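Side-chain contact in putative LacI-family transcriptional regulator (Bacteroides fragilis, PDB 3GBV), which probably binds a small-molecule effector between two periplasmic-binding-protein-like lobes and regulates transcription through DNA binding, as LacI-family regulators do: residues Y23-D26 and V27-I31. Sequence-based numbering, arbitrary orientation.
Sequences YWTD and VQKGI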
loop_
_atom_site.group_PDB
_atom_site.type_symbol
_atom_site.label_atom_id
_atom_site.label_comp_id
_atom_site.label_asym_id
_atom_site.label_seq_id
_atom_site.Cartn_x
_atom_site.Cartn_y
_atom_site.Cartn_z
ATOM N N TYR A 23 -9.577 14.560 6.853
ATOM C CA TYR A 23 -8.825 13.421 7.346
ATOM C C TYR A 23 -9.443 12.597 8.472
ATOM O O TYR A 23 -9.501 11.378 8.390
ATOM C CB TYR A 23 -7.428 13.849 7.787
ATOM C CG TYR A 23 -6.608 12.673 8.260
ATOM C CD1 TYR A 23 -6.052 11.775 7.346
ATOM C CD2 TYR A 23 -6.445 12.416 9.622
ATOM C CE1 TYR A 23 -5.359 10.645 7.779
ATOM C CE2 TYR A 23 -5.756 11.292 10.065
ATOM C CZ TYR A 23 -5.217 10.411 9.143
ATOM O OH TYR A 23 -4.559 9.295 9.592
ATOM N N TRP A 24 -9.908 13.266 9.516
ATOM C CA TRP A 24 -10.449 12.578 10.678
ATOM C C TRP A 24 -11.720 11.762 10.493
ATOM O O TRP A 24 -12.020 10.877 11.307
ATOM C CB TRP A 24 -10.613 13.585 11.817
ATOM C CG TRP A 24 -9.351 14.361 12.029
ATOM C CD1 TRP A 24 -9.094 15.646 11.627
ATOM C CD2 TRP A 24 -8.138 13.868 12.592
ATOM N NE1 TRP A 24 -7.785 15.979 11.903
ATOM C CE2 TRP A 24 -7.172 14.897 12.499
ATOM C CE3 TRP A 24 -7.758 12.646 13.167
ATOM C CZ2 TRP A 24 -5.861 14.752 12.955
ATOM C CZ3 TRP A 24 -6.454 12.493 13.622
ATOM C CH2 TRP A 24 -5.521 13.544 13.513
ATOM N N THR A 25 -12.466 12.038 9.432
ATOM C CA THR A 25 -13.688 11.280 9.190
ATOM C C THR A 25 -13.392 9.772 9.079
ATOM O O THR A 25 -14.167 8.937 9.537
ATOM C CB THR A 25 -14.380 11.782 7.915
ATOM O OG1 THR A 25 -14.779 13.144 8.111
ATOM C CG2 THR A 25 -15.605 10.948 7.601
ATOM N N ASP A 26 -12.255 9.428 8.486
ATOM C CA ASP A 26 -11.884 8.029 8.339
ATOM C C ASP A 26 -11.460 7.404 9.673
ATOM O O ASP A 26 -11.813 6.261 9.976
ATOM C CB ASP A 26 -10.776 7.889 7.304
ATOM C CG ASP A 26 -11.289 8.061 5.887
ATOM O OD1 ASP A 26 -12.307 7.418 5.551
ATOM O OD2 ASP A 26 -10.673 8.828 5.108
ATOM N N VAL A 27 -10.703 8.157 10.468
ATOM C CA VAL A 27 -10.271 7.669 11.773
ATOM C C VAL A 27 -11.521 7.397 12.608
ATOM O O VAL A 27 -11.579 6.419 13.361
ATOM C CB VAL A 27 -9.406 8.713 12.506
ATOM C CG1 VAL A 27 -9.052 8.211 13.909
ATOM C CG2 VAL A 27 -8.146 8.999 11.695
ATOM N N GLN A 28 -12.523 8.259 12.465
ATOM C CA GLN A 28 -13.759 8.094 13.216
ATOM C C GLN A 28 -14.532 6.857 12.769
ATOM O O GLN A 28 -15.114 6.157 13.603
ATOM C CB GLN A 28 -14.619 9.355 13.113
ATOM C CG GLN A 28 -14.181 10.444 14.083
ATOM C CD GLN A 28 -14.981 11.730 13.942
ATOM O OE1 GLN A 28 -16.107 11.726 13.444
ATOM N NE2 GLN A 28 -14.406 12.834 14.401
ATOM N N LYS A 29 -14.537 6.583 11.465
ATOM C CA LYS A 29 -15.208 5.390 10.967
ATOM C C LYS A 29 -14.508 4.213 11.633
ATOM O O LYS A 29 -15.158 3.289 12.123
ATOM C CB LYS A 29 -15.082 5.260 9.440
ATOM C CG LYS A 29 -15.871 6.294 8.638
ATOM C CD LYS A 29 -15.974 5.905 7.163
ATOM C CE LYS A 29 -16.612 7.019 6.331
ATOM N NZ LYS A 29 -17.943 7.445 6.872
ATOM N N GLY A 30 -13.178 4.269 11.665
ATOM C CA GLY A 30 -12.409 3.205 12.283
ATOM C C GLY A 30 -12.883 2.942 13.698
ATOM O O GLY A 30 -13.149 1.800 14.067
ATOM N N ILE A 31 -12.988 4.006 14.488
ATOM C CA ILE A 31 -13.434 3.907 15.867
ATOM C C ILE A 31 -14.817 3.256 15.933
ATOM O O ILE A 31 -15.062 2.368 16.754
ATOM C CB ILE A 31 -13.493 5.310 16.524
ATOM C CG1 ILE A 31 -12.070 5.862 16.715
ATOM C CG2 ILE A 31 -14.217 5.236 17.854
ATOM C CD1 ILE A 31 -12.032 7.351 17.044
#
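The first turns of helix 23-37, which links parallel strands 9-16 and 43-50 in a beta-alpha-beta unit of the periplasmic-binding-protein fold, bring Tyr23 and Trp24 onto Val27. A single methyl carries this apolar contact: Val27 CG2 lies 3.7 Å from Tyr23 CE2 and 4.0 Å from Trp24 CE3, meeting both rings obliquely. With CG1 anti to the backbone N (chi1 176°), Val27 places CG2 beside its own N, on the side where the two aromatics lie. Tyr23 CG is likewise anti to N (chi1 -178°), and the far part of its ring comes nearer to Val27. The two aromatics also meet each other, Tyr23 CD2 standing 3.6 Å above the indole plane of Trp24, over its centre. Pro254 touches Tyr23, Val27 and Asp26, while His18 meets the Trp24 ring with planes at about 60°. A 1,2-ethanediol near Tyr23, probably from the crystallisation liquor, may mark a pocket.

Three successive i to i+4 backbone bonds join the turns. Gly30 N donates to Asp26 O at 2.9 Å, and Lys29 N reaches Thr25 O at 3.1 Å. Thr25 OG1 hydrogen-bonds Gly21 N. On the more exposed flank, Asp26 OD1 and Lys29 NZ remain 5.8 Å apart, too far for a salt bridge, though their opposite charges may attract weakly. Gln28 N completes the set, bonding Trp24 O at 2.9 Å, while Gln28 CG, set beside its own backbone N, lies 3.5 Å from Trp24 O, and the chain beyond it is extended.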